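Local atomic coordinates of protein virB8 (Agrobacterium tumefaciens, PDB entry 2CC3), a protein that is suggested to act at the bacterial surface as part of a type IV secretion system, playing an important role in directing T-DNA transfer to plant cells. Residues 12-17 and 128-133; 19-24 and 30-35; 37-42 and 119-124. One frame throughout, in Å; residues are numbered along the deposited sequence.

Interaction 1. Residues 12-17 and 128-133; sequences NASLWE and GGLVVT
S14 and L15 on the long helix 6-23 meet L130 and V132 on the last strand of the antiparallel sheet, the helix-on-sheet packing of the NTF2-like fold to which the VirB8 periplasmic domain belongs. The helix segment runs at 38° to the short strand 130-132, their axes approaching to 9.7 Å, a spacing filled by aliphatic side chains. S14 comes first, its CB bond pointing to the strand; CB rests 3.8 Å from CD1 of L130. A small residue suits a place so close to a leucine, and its hydroxyl, next to L130, is satisfied in apolar surroundings by a hydrogen bond to V10 O. L15 follows; CG stands beside its backbone N (chi1 -69°), which brings the branch to the strand. It crosses L130 at about a right angle, and CD1 of L130, 4.1 Å from CG of L15, is shared by the two helix residues. L15 also rests on V110 and Y112 of strand 102-114, while W16 meets H75 edge-to-face. On the strand, L130 and V132 direct their CB atoms to the helix and V131 turns away; the CD2 methyl of L15 lies 4.3 Å from CG2 of the branched V132.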
ATOM      1  N   ASN A  12       9.681  -4.981   9.077  1.00  8.30           N
ATOM      2  CA  ASN A  12       9.293  -6.117   8.237  1.00  6.30           C
ATOM      3  C   ASN A  12       8.195  -5.757   7.276  1.00  6.36           C
ATOM      4  O   ASN A  12       8.196  -6.178   6.102  1.00  6.42           O
ATOM      5  CB  ASN A  12       8.854  -7.327   9.080  1.00 11.26           C
ATOM      6  CG  ASN A  12       9.977  -7.914   9.919  1.00 12.03           C
ATOM      7  OD1 ASN A  12      11.156  -7.656   9.707  1.00  7.65           O
ATOM      8  ND2 ASN A  12       9.597  -8.696  10.901  1.00 13.03           N
ATOM      9  N   ALA A  13       7.244  -4.980   7.797  1.00  7.62           N
ATOM     10  CA  ALA A  13       6.169  -4.419   7.026  1.00  2.26           C
ATOM     11  C   ALA A  13       6.660  -3.448   5.948  1.00  2.00           C
ATOM     12  O   ALA A  13       6.183  -3.502   4.809  1.00  4.80           O
ATOM     13  CB  ALA A  13       5.110  -3.760   7.963  1.00  2.00           C
ATOM     14  N   SER A  14       7.575  -2.546   6.277  1.00  2.89           N
ATOM     15  CA  SER A  14       7.990  -1.516   5.262  1.00  6.10           C
ATOM     16  C   SER A  14       8.854  -2.169   4.146  1.00  3.72           C
ATOM     17  O   SER A  14       8.758  -1.803   2.970  1.00  4.18           O
ATOM     18  CB  SER A  14       8.751  -0.315   5.868  1.00  8.91           C
ATOM     19  OG  SER A  14       8.158   0.266   7.030  1.00  4.25           O
ATOM     20  N   LEU A  15       9.682  -3.135   4.539  1.00  2.51           N
ATOM     21  CA  LEU A  15      10.589  -3.817   3.609  1.00  2.24           C
ATOM     22  C   LEU A  15       9.840  -4.717   2.668  1.00  2.77           C
ATOM     23  O   LEU A  15      10.157  -4.773   1.470  1.00  5.56           O
ATOM     24  CB  LEU A  15      11.693  -4.568   4.363  1.00  6.10           C
ATOM     25  CG  LEU A  15      12.734  -3.693   5.077  1.00  6.27           C
ATOM     26  CD1 LEU A  15      13.548  -4.513   6.073  1.00  6.42           C
ATOM     27  CD2 LEU A  15      13.656  -2.995   4.095  1.00  9.05           C
ATOM     28  N   TRP A  16       8.785  -5.352   3.187  1.00  5.68           N
ATOM     29  CA  TRP A  16       7.877  -6.169   2.366  1.00  2.00           C
ATOM     30  C   TRP A  16       7.057  -5.352   1.431  1.00  2.03           C
ATOM     31  O   TRP A  16       6.839  -5.715   0.265  1.00  3.77           O
ATOM     32  CB  TRP A  16       6.950  -7.033   3.225  1.00  2.00           C
ATOM     33  CG  TRP A  16       5.898  -7.639   2.375  1.00  2.00           C
ATOM     34  CD1 TRP A  16       4.553  -7.382   2.433  1.00  5.91           C
ATOM     35  CD2 TRP A  16       6.084  -8.540   1.289  1.00  3.51           C
ATOM     36  NE1 TRP A  16       3.893  -8.077   1.461  1.00  3.00           N
ATOM     37  CE2 TRP A  16       4.807  -8.801   0.741  1.00  7.82           C
ATOM     38  CE3 TRP A  16       7.206  -9.160   0.715  1.00  6.60           C
ATOM     39  CZ2 TRP A  16       4.618  -9.664  -0.351  1.00  3.25           C
ATOM     40  CZ3 TRP A  16       7.016 -10.007  -0.372  1.00  5.35           C
ATOM     41  CH2 TRP A  16       5.742 -10.243  -0.892  1.00  4.61           C
ATOM     42  N   GLU A  17       6.541  -4.241   1.936  1.00  6.38           N
ATOM     43  CA  GLU A  17       5.849  -3.292   1.061  1.00  5.23           C
ATOM     44  C   GLU A  17       6.809  -2.805  -0.047  1.00  2.00           C
ATOM     45  O   GLU A  17       6.430  -2.714  -1.220  1.00  2.00           O
ATOM     46  CB  GLU A  17       5.294  -2.138   1.880  1.00  3.66           C
ATOM     47  CG  GLU A  17       4.583  -1.092   1.064  1.00 10.56           C
ATOM     48  CD  GLU A  17       4.418   0.205   1.820  1.00 18.42           C
ATOM     49  OE1 GLU A  17       4.775   0.277   3.041  1.00 20.27           O
ATOM     50  OE2 GLU A  17       3.947   1.166   1.178  1.00 21.68           O
ATOM     51  N   GLY A 128       8.710   4.626   9.840  1.00  6.54           N
ATOM     52  CA  GLY A 128       9.964   4.278  10.501  1.00  7.70           C
ATOM     53  C   GLY A 128      11.242   4.895   9.925  1.00  8.48           C
ATOM     54  O   GLY A 128      12.327   4.661  10.446  1.00 10.92           O
ATOM     55  N   GLY A 129      11.130   5.637   8.837  1.00  8.09           N
ATOM     56  CA  GLY A 129      12.278   6.336   8.268  1.00  8.03           C
ATOM     57  C   GLY A 129      13.269   5.415   7.569  1.00 13.30           C
ATOM     58  O   GLY A 129      14.459   5.707   7.491  1.00 16.57           O
ATOM     59  N   LEU A 130      12.756   4.322   7.022  1.00 13.51           N
ATOM     60  CA  LEU A 130      13.552   3.318   6.340  1.00 14.01           C
ATOM     61  C   LEU A 130      13.936   3.753   4.931  1.00 11.49           C
ATOM     62  O   LEU A 130      13.094   4.179   4.149  1.00 12.68           O
ATOM     63  CB  LEU A 130      12.790   1.983   6.263  1.00 12.55           C
ATOM     64  CG  LEU A 130      12.523   1.193   7.550  1.00 19.51           C
ATOM     65  CD1 LEU A 130      12.268  -0.273   7.210  1.00 20.90           C
ATOM     66  CD2 LEU A 130      13.699   1.325   8.560  1.00 21.69           C
ATOM     67  N   VAL A 131      15.212   3.633   4.611  1.00  9.54           N
ATOM     68  CA  VAL A 131      15.674   3.841   3.243  1.00  6.97           C
ATOM     69  C   VAL A 131      16.442   2.606   2.861  1.00  3.76           C
ATOM     70  O   VAL A 131      17.227   2.110   3.657  1.00  4.19           O
ATOM     71  CB  VAL A 131      16.601   5.063   3.155  1.00  4.62           C
ATOM     72  CG1 VAL A 131      16.903   5.449   1.691  1.00  2.00           C
ATOM     73  CG2 VAL A 131      15.981   6.203   3.920  1.00  2.02           C
ATOM     74  N   VAL A 132      16.197   2.108   1.652  1.00  6.94           N
ATOM     75  CA  VAL A 132      16.962   0.968   1.108  1.00  6.20           C
ATOM     76  C   VAL A 132      18.242   1.398   0.392  1.00  4.30           C
ATOM     77  O   VAL A 132      18.197   2.043  -0.657  1.00  4.21           O
ATOM     78  CB  VAL A 132      16.112   0.092   0.163  1.00  2.00           C
ATOM     79  CG1 VAL A 132      16.929  -1.146  -0.325  1.00  2.00           C
ATOM     80  CG2 VAL A 132      14.808  -0.318   0.878  1.00  2.00           C
ATOM     81  N   THR A 133      19.365   0.969   0.958  1.00 10.22           N
ATOM     82  CA  THR A 133      20.734   1.328   0.524  1.00 13.04           C
ATOM     83  C   THR A 133      21.430   0.302  -0.394  1.00 14.52           C
ATOM     84  O   THR A 133      22.369   0.652  -1.152  1.00 15.44           O
ATOM     85  CB  THR A 133      21.635   1.545   1.754  1.00 12.84           C
ATOM     86  OG1 THR A 133      21.579   0.394   2.616  1.00 13.28           O
ATOM     87  CG2 THR A 133      21.167   2.753   2.501  1.00 10.72           C
TER

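Interaction 2. Residues 19-24 and 30-35; sequences VRLRES and AQYAYD
L21 and A33 bring the two backbones together, their CA atoms 5.3 Å apart, where the end of helix 6-23 passes the start of helix 30-39. The helices head in broadly opposite senses, and at S24 the first has already left helical geometry to enter the short loop between them. So close an approach suits alanine: A33 directs its single methyl at the first helix, and CB lies 3.7 Å from the backbone O of L21.

L21 supplies the bulk. Its CG stands beside the backbone N (chi1 -75°), and the branch carries CD2 across to the second helix, where this one methyl touches two partners. It lies 3.8 Å from CB of A33 and the same 3.8 Å from CE2 of Y32, filling the angle between the methyl and the ring. Y32 starts off to one side, but with CG anti to the backbone N (chi1 165°) the ring comes back to the leucine, which meets it obliquely, the two side chains crossing at about a right angle. While CE2 serves this apolar contact, the ring also makes a cation-pi contact with R20 of the second subunit of the homodimer.

Further along, L21 rests on L36 and V37, so a leucine here is buried by successive turns of the second helix. The pattern is that of a helical hairpin, two consecutive helices closed by a short loop, in the helical layer of this NTF2-like domain.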
ATOM      1  N   VAL A  19       9.459  -4.516  -1.268  1.00  6.49           N
ATOM      2  CA  VAL A  19       9.500  -5.645  -2.209  1.00  4.99           C
ATOM      3  C   VAL A  19       8.241  -5.715  -3.055  1.00  5.79           C
ATOM      4  O   VAL A  19       8.305  -5.748  -4.297  1.00  7.71           O
ATOM      5  CB  VAL A  19       9.677  -6.995  -1.463  1.00  8.08           C
ATOM      6  CG1 VAL A  19       9.660  -8.182  -2.444  1.00  6.13           C
ATOM      7  CG2 VAL A  19      10.937  -6.967  -0.682  1.00  2.00           C
ATOM      8  N   ARG A  20       7.081  -5.715  -2.394  1.00  4.27           N
ATOM      9  CA  ARG A  20       5.851  -5.901  -3.125  1.00  5.37           C
ATOM     10  C   ARG A  20       5.699  -4.812  -4.195  1.00  4.38           C
ATOM     11  O   ARG A  20       5.374  -5.112  -5.348  1.00  3.82           O
ATOM     12  CB  ARG A  20       4.662  -5.909  -2.153  1.00  4.50           C
ATOM     13  CG  ARG A  20       3.309  -6.169  -2.761  1.00  6.37           C
ATOM     14  CD  ARG A  20       2.153  -5.888  -1.743  1.00 12.18           C
ATOM     15  NE  ARG A  20       1.941  -4.452  -1.468  1.00 17.83           N
ATOM     16  CZ  ARG A  20       1.108  -3.634  -2.139  1.00 18.35           C
ATOM     17  NH1 ARG A  20       0.348  -4.059  -3.161  1.00 17.20           N
ATOM     18  NH2 ARG A  20       1.021  -2.363  -1.774  1.00 19.11           N
ATOM     19  N   LEU A  21       5.875  -3.544  -3.804  1.00  4.31           N
ATOM     20  CA  LEU A  21       5.696  -2.424  -4.746  1.00  8.25           C
ATOM     21  C   LEU A  21       6.717  -2.476  -5.893  1.00  8.07           C
ATOM     22  O   LEU A  21       6.415  -2.143  -7.032  1.00  7.96           O
ATOM     23  CB  LEU A  21       5.757  -1.057  -4.024  1.00  9.08           C
ATOM     24  CG  LEU A  21       4.575  -0.577  -3.162  1.00 11.86           C
ATOM     25  CD1 LEU A  21       5.026   0.553  -2.289  1.00 14.33           C
ATOM     26  CD2 LEU A  21       3.332  -0.130  -3.938  1.00 12.23           C
ATOM     27  N   ARG A  22       7.927  -2.920  -5.587  1.00  9.04           N
ATOM     28  CA  ARG A  22       8.987  -2.950  -6.582  1.00  3.91           C
ATOM     29  C   ARG A  22       8.857  -4.132  -7.554  1.00  5.34           C
ATOM     30  O   ARG A  22       9.176  -3.987  -8.743  1.00  5.26           O
ATOM     31  CB  ARG A  22      10.356  -2.888  -5.895  1.00  3.28           C
ATOM     32  CG  ARG A  22      11.505  -3.057  -6.861  1.00 10.41           C
ATOM     33  CD  ARG A  22      12.846  -2.593  -6.329  1.00  6.34           C
ATOM     34  NE  ARG A  22      13.839  -2.693  -7.410  1.00  8.74           N
ATOM     35  CZ  ARG A  22      15.064  -2.202  -7.334  1.00  5.35           C
ATOM     36  NH1 ARG A  22      15.453  -1.561  -6.242  1.00  8.89           N
ATOM     37  NH2 ARG A  22      15.890  -2.334  -8.346  1.00 13.09           N
ATOM     38  N   GLU A  23       8.360  -5.274  -7.074  1.00  4.67           N
ATOM     39  CA  GLU A  23       8.390  -6.500  -7.858  1.00  6.63           C
ATOM     40  C   GLU A  23       7.031  -6.837  -8.500  1.00 10.09           C
ATOM     41  O   GLU A  23       6.955  -7.686  -9.396  1.00  6.92           O
ATOM     42  CB  GLU A  23       8.921  -7.677  -6.997  1.00  7.42           C
ATOM     43  CG  GLU A  23      10.315  -7.450  -6.354  1.00  2.00           C
ATOM     44  CD  GLU A  23      11.431  -7.167  -7.377  1.00  3.79           C
ATOM     45  OE1 GLU A  23      11.254  -7.546  -8.562  1.00  5.27           O
ATOM     46  OE2 GLU A  23      12.477  -6.575  -6.999  1.00  2.00           O
ATOM     47  N   SER A  24       5.974  -6.188  -7.998  1.00 10.43           N
ATOM     48  CA  SER A  24       4.631  -6.238  -8.575  1.00  9.73           C
ATOM     49  C   SER A  24       4.569  -5.374  -9.818  1.00  7.71           C
ATOM     50  O   SER A  24       5.420  -4.500 -10.000  1.00  8.82           O
ATOM     51  CB  SER A  24       3.618  -5.684  -7.575  1.00  7.41           C
ATOM     52  OG  SER A  24       2.986  -6.730  -6.900  1.00 12.77           O
ATOM     53  N   ALA A  30       1.215   1.574 -11.608  1.00 17.34           N
ATOM     54  CA  ALA A  30       2.600   1.764 -12.045  1.00 16.62           C
ATOM     55  C   ALA A  30       3.250   3.048 -11.495  1.00 17.02           C
ATOM     56  O   ALA A  30       4.397   3.012 -11.003  1.00 14.49           O
ATOM     57  CB  ALA A  30       2.684   1.674 -13.583  1.00 13.59           C
ATOM     58  N   GLN A  31       2.522   4.169 -11.574  1.00 17.61           N
ATOM     59  CA  GLN A  31       3.007   5.463 -11.103  1.00 16.56           C
ATOM     60  C   GLN A  31       3.048   5.571  -9.572  1.00 16.62           C
ATOM     61  O   GLN A  31       4.018   6.072  -8.981  1.00 19.29           O
ATOM     62  CB  GLN A  31       2.111   6.576 -11.646  1.00 24.21           C
ATOM     63  CG  GLN A  31       2.788   7.961 -11.674  1.00 28.02           C
ATOM     64  CD  GLN A  31       3.547   8.163 -12.968  1.00 31.13           C
ATOM     65  OE1 GLN A  31       2.937   8.336 -14.029  1.00 32.88           O
ATOM     66  NE2 GLN A  31       4.878   8.108 -12.899  1.00 31.52           N
ATOM     67  N   TYR A  32       1.958   5.160  -8.939  1.00 16.37           N
ATOM     68  CA  TYR A  32       1.903   5.072  -7.501  1.00 16.77           C
ATOM     69  C   TYR A  32       3.067   4.214  -6.959  1.00 13.12           C
ATOM     70  O   TYR A  32       3.792   4.640  -6.076  1.00 13.75           O
ATOM     71  CB  TYR A  32       0.537   4.536  -7.035  1.00 19.80           C
ATOM     72  CG  TYR A  32       0.553   4.096  -5.580  1.00 23.32           C
ATOM     73  CD1 TYR A  32       0.814   5.009  -4.560  1.00 21.02           C
ATOM     74  CD2 TYR A  32       0.355   2.749  -5.226  1.00 27.01           C
ATOM     75  CE1 TYR A  32       0.874   4.609  -3.256  1.00 22.00           C
ATOM     76  CE2 TYR A  32       0.391   2.343  -3.889  1.00 23.03           C
ATOM     77  CZ  TYR A  32       0.662   3.275  -2.920  1.00 23.39           C
ATOM     78  OH  TYR A  32       0.700   2.897  -1.593  1.00 24.45           O
ATOM     79  N   ALA A  33       3.254   3.012  -7.485  1.00 14.00           N
ATOM     80  CA  ALA A  33       4.323   2.151  -6.960  1.00 11.24           C
ATOM     81  C   ALA A  33       5.727   2.747  -7.221  1.00  8.27           C
ATOM     82  O   ALA A  33       6.553   2.798  -6.321  1.00  9.56           O
ATOM     83  CB  ALA A  33       4.184   0.745  -7.489  1.00  9.42           C
ATOM     84  N   TYR A  34       5.947   3.252  -8.428  1.00 10.60           N
ATOM     85  CA  TYR A  34       7.217   3.877  -8.840  1.00 12.17           C
ATOM     86  C   TYR A  34       7.663   5.016  -7.919  1.00 12.22           C
ATOM     87  O   TYR A  34       8.845   5.128  -7.594  1.00 13.62           O
ATOM     88  CB  TYR A  34       7.099   4.356 -10.299  1.00 14.02           C
ATOM     89  CG  TYR A  34       8.308   5.102 -10.828  1.00 13.23           C
ATOM     90  CD1 TYR A  34       9.310   4.426 -11.525  1.00 14.59           C
ATOM     91  CD2 TYR A  34       8.454   6.470 -10.629  1.00 12.08           C
ATOM     92  CE1 TYR A  34      10.415   5.079 -12.019  1.00 14.68           C
ATOM     93  CE2 TYR A  34       9.565   7.135 -11.104  1.00 14.15           C
ATOM     94  CZ  TYR A  34      10.542   6.430 -11.810  1.00 16.22           C
ATOM     95  OH  TYR A  34      11.650   7.069 -12.318  1.00 18.44           O
ATOM     96  N   ASP A  35       6.727   5.867  -7.500  1.00 13.89           N
ATOM     97  CA  ASP A  35       7.071   6.978  -6.616  1.00 11.70           C
ATOM     98  C   ASP A  35       7.413   6.550  -5.179  1.00 10.19           C
ATOM     99  O   ASP A  35       8.372   7.060  -4.583  1.00  8.48           O
ATOM    100  CB  ASP A  35       5.957   8.035  -6.586  1.00 15.95           C
ATOM    101  CG  ASP A  35       5.620   8.581  -7.958  1.00 20.50           C
ATOM    102  OD1 ASP A  35       6.548   8.881  -8.756  1.00 20.40           O
ATOM    103  OD2 ASP A  35       4.404   8.719  -8.236  1.00 21.02           O
TER

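Interaction 3. Residues 37-42 and 119-124; sequences VSNFSA and PGRLRL
N39 faces L122 and R121 across a light surface contact between helix 30-39 and the short helix 120-123. The apolar part is slight: CB of N39 lies 4.3 Å from CD2 of L122, the asparagine offering its aliphatic carbon to the leucine and keeping its amide for the polar side. That amide comes up at the edge of the R121 guanidinium, near its plane, with ND2 4.3 Å from NH1. Both nitrogens are donors, so they make no direct bond; a water joins the two groups instead. It accepts a hydrogen bond from ND2 of N39 at 3.1 Å and a weak one from NH2 of R121 at 3.3 Å. Asparagine and arginine suit such a surface position, since each can be served by solvent.

R121 begins off to one side and is brought back by its torsions: CG lies beside both the backbone N and the carbonyl carbon (chi1 60°), and a bend at chi3 (-46°) turns the guanidinium toward N39. Its edge is also met in plane by CD1 of L122, its neighbour in sequence.

Behind N39, S41 OG donates to V37 O at 2.9 Å, tilted 31° from the carbonyl plane, and its oxygen is also hydrogen-bonded to Y18 OH on helix 6-23. On the other segment P119 stands at the N-cap position, its O accepting from R123 N at 2.9 Å, and the side-chain NH1 of R123 hydrogen-bonds to P127 O. L124, one residue on, packs on H75 of the second subunit. The short helix belongs to the connection between the last two strands, 102-114 and 130-139, of the curved antiparallel sheet in this NTF2-like periplasmic domain.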
ATOM      1  N   VAL A  37       8.450   3.439  -4.307  1.00  8.68           N
ATOM      2  CA  VAL A  37       9.711   2.708  -4.427  1.00  9.75           C
ATOM      3  C   VAL A  37      10.897   3.675  -4.498  1.00  9.90           C
ATOM      4  O   VAL A  37      11.856   3.517  -3.753  1.00 11.84           O
ATOM      5  CB  VAL A  37       9.741   1.741  -5.654  1.00  7.42           C
ATOM      6  CG1 VAL A  37      11.156   1.256  -5.886  1.00  2.00           C
ATOM      7  CG2 VAL A  37       8.794   0.544  -5.415  1.00  8.51           C
ATOM      8  N   SER A  38      10.805   4.682  -5.375  1.00 13.47           N
ATOM      9  CA  SER A  38      11.883   5.707  -5.552  1.00 13.33           C
ATOM     10  C   SER A  38      12.215   6.485  -4.279  1.00 13.01           C
ATOM     11  O   SER A  38      13.374   6.764  -3.997  1.00 11.76           O
ATOM     12  CB  SER A  38      11.497   6.714  -6.655  1.00 16.43           C
ATOM     13  OG  SER A  38      11.169   6.059  -7.882  1.00 14.03           O
ATOM     14  N   ASN A  39      11.186   6.855  -3.521  1.00 16.02           N
ATOM     15  CA  ASN A  39      11.374   7.670  -2.309  1.00 15.11           C
ATOM     16  C   ASN A  39      12.033   6.915  -1.165  1.00 15.43           C
ATOM     17  O   ASN A  39      12.742   7.488  -0.338  1.00 18.65           O
ATOM     18  CB  ASN A  39      10.030   8.245  -1.856  1.00 16.32           C
ATOM     19  CG  ASN A  39       9.546   9.341  -2.770  1.00 16.78           C
ATOM     20  OD1 ASN A  39      10.345  10.132  -3.261  1.00 11.62           O
ATOM     21  ND2 ASN A  39       8.238   9.398  -3.001  1.00 16.59           N
ATOM     22  N   PHE A  40      11.777   5.615  -1.141  1.00 14.65           N
ATOM     23  CA  PHE A  40      12.301   4.683  -0.157  1.00 15.27           C
ATOM     24  C   PHE A  40      13.793   4.296  -0.387  1.00 13.03           C
ATOM     25  O   PHE A  40      14.404   3.665   0.470  1.00 10.61           O
ATOM     26  CB  PHE A  40      11.492   3.372  -0.270  1.00 15.90           C
ATOM     27  CG  PHE A  40      10.371   3.202   0.755  1.00 19.00           C
ATOM     28  CD1 PHE A  40       9.041   3.509   0.428  1.00 23.55           C
ATOM     29  CD2 PHE A  40      10.625   2.648   2.008  1.00 20.83           C
ATOM     30  CE1 PHE A  40       7.980   3.321   1.362  1.00 20.66           C
ATOM     31  CE2 PHE A  40       9.577   2.454   2.947  1.00 20.20           C
ATOM     32  CZ  PHE A  40       8.258   2.789   2.616  1.00 18.38           C
ATOM     33  N   SER A  41      14.355   4.631  -1.555  1.00 11.87           N
ATOM     34  CA  SER A  41      15.664   4.110  -1.970  1.00 10.78           C
ATOM     35  C   SER A  41      16.759   5.165  -1.964  1.00 12.30           C
ATOM     36  O   SER A  41      16.544   6.273  -2.433  1.00 13.68           O
ATOM     37  CB  SER A  41      15.536   3.555  -3.374  1.00 11.29           C
ATOM     38  OG  SER A  41      14.522   2.566  -3.417  1.00 13.91           O
ATOM     39  N   ALA A  42      17.942   4.805  -1.466  1.00 12.78           N
ATOM     40  CA  ALA A  42      19.118   5.659  -1.549  1.00 10.13           C
ATOM     41  C   ALA A  42      19.532   5.741  -3.030  1.00 10.46           C
ATOM     42  O   ALA A  42      19.103   4.907  -3.818  1.00 14.12           O
ATOM     43  CB  ALA A  42      20.242   5.126  -0.650  1.00  4.48           C
ATOM     44  N   PRO A 119      10.553  14.505   5.223  1.00  4.12           N
ATOM     45  CA  PRO A 119       9.409  15.416   4.992  1.00  7.25           C
ATOM     46  C   PRO A 119       8.089  14.747   5.378  1.00  7.07           C
ATOM     47  O   PRO A 119       8.001  13.508   5.337  1.00 11.51           O
ATOM     48  CB  PRO A 119       9.459  15.699   3.486  1.00  2.00           C
ATOM     49  CG  PRO A 119      10.577  14.911   2.922  1.00  2.00           C
ATOM     50  CD  PRO A 119      11.407  14.342   4.038  1.00  6.01           C
ATOM     51  N   GLY A 120       7.095  15.537   5.781  1.00  6.12           N
ATOM     52  CA  GLY A 120       5.800  15.014   6.200  1.00  2.00           C
ATOM     53  C   GLY A 120       5.187  14.058   5.213  1.00  5.34           C
ATOM     54  O   GLY A 120       4.759  12.977   5.585  1.00  6.11           O
ATOM     55  N   ARG A 121       5.165  14.457   3.941  1.00  7.10           N
ATOM     56  CA  ARG A 121       4.612  13.636   2.847  1.00 10.36           C
ATOM     57  C   ARG A 121       5.217  12.231   2.734  1.00  8.15           C
ATOM     58  O   ARG A 121       4.554  11.306   2.291  1.00  8.47           O
ATOM     59  CB  ARG A 121       4.759  14.372   1.528  1.00  9.49           C
ATOM     60  CG  ARG A 121       6.221  14.706   1.148  1.00 10.84           C
ATOM     61  CD  ARG A 121       6.308  15.551  -0.164  1.00 18.26           C
ATOM     62  NE  ARG A 121       5.469  15.062  -1.277  1.00 25.00           N
ATOM     63  CZ  ARG A 121       5.571  13.864  -1.867  1.00 27.41           C
ATOM     64  NH1 ARG A 121       6.467  12.976  -1.469  1.00 25.37           N
ATOM     65  NH2 ARG A 121       4.759  13.547  -2.865  1.00 29.90           N
ATOM     66  N   LEU A 122       6.476  12.097   3.151  1.00  8.86           N
ATOM     67  CA  LEU A 122       7.195  10.830   3.211  1.00  6.54           C
ATOM     68  C   LEU A 122       7.022  10.090   4.544  1.00  3.80           C
ATOM     69  O   LEU A 122       6.832   8.902   4.572  1.00  3.26           O
ATOM     70  CB  LEU A 122       8.693  11.044   2.909  1.00  5.66           C
ATOM     71  CG  LEU A 122       9.176  11.033   1.454  1.00  7.61           C
ATOM     72  CD1 LEU A 122       8.620  12.133   0.663  1.00  6.39           C
ATOM     73  CD2 LEU A 122      10.693  11.094   1.358  1.00  8.00           C
ATOM     74  N   ARG A 123       7.087  10.814   5.646  1.00  5.76           N
ATOM     75  CA  ARG A 123       6.804  10.247   6.965  1.00  8.25           C
ATOM     76  C   ARG A 123       5.465   9.477   6.955  1.00  9.56           C
ATOM     77  O   ARG A 123       5.357   8.386   7.520  1.00  9.58           O
ATOM     78  CB  ARG A 123       6.780  11.383   8.015  1.00  6.21           C
ATOM     79  CG  ARG A 123       6.777  10.933   9.471  1.00  2.54           C
ATOM     80  CD  ARG A 123       7.872   9.924   9.747  1.00  2.00           C
ATOM     81  NE  ARG A 123       9.100  10.595  10.115  1.00  3.93           N
ATOM     82  CZ  ARG A 123      10.198  10.004  10.565  1.00  2.44           C
ATOM     83  NH1 ARG A 123      10.228   8.692  10.710  1.00  2.00           N
ATOM     84  NH2 ARG A 123      11.272  10.743  10.892  1.00  2.00           N
ATOM     85  N   LEU A 124       4.470  10.052   6.290  1.00  6.67           N
ATOM     86  CA  LEU A 124       3.124   9.466   6.159  1.00 10.99           C
ATOM     87  C   LEU A 124       3.069   8.024   5.582  1.00 10.64           C
ATOM     88  O   LEU A 124       2.148   7.282   5.873  1.00  7.10           O
ATOM     89  CB  LEU A 124       2.246  10.404   5.312  1.00  5.76           C
ATOM     90  CG  LEU A 124       0.741  10.165   5.213  1.00  6.72           C
ATOM     91  CD1 LEU A 124      -0.001  10.496   6.529  1.00  2.29           C
ATOM     92  CD2 LEU A 124       0.196  10.949   4.072  1.00  6.12           C
TER
HETATM   93  O   HOH W   1       6.995  11.793  -4.582  1.00 13.06           O

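Interactions 1 and 2 are buried, without hydrogen bonds across their segments and made mostly by apolar side chains, whereas interaction 3 lies at the surface, with a water-mediated polar link beside one thin aliphatic touch. Helix 6-23 serves both buried contacts, meeting the last strand in interaction 1 and, further along, helix 30-39 in interaction 2. Helix 30-39 then continues to interaction 3. The chain next to N39 ties interaction 3 to interaction 1 directly: V132 N lies 2.7 Å from F40 O and V132 O 2.9 Å from A42 N, both probable hydrogen bonds. V37 CG2 packs against the backbone of L21 and R22, joining interactions 2 and 3. All three also reach the second subunit.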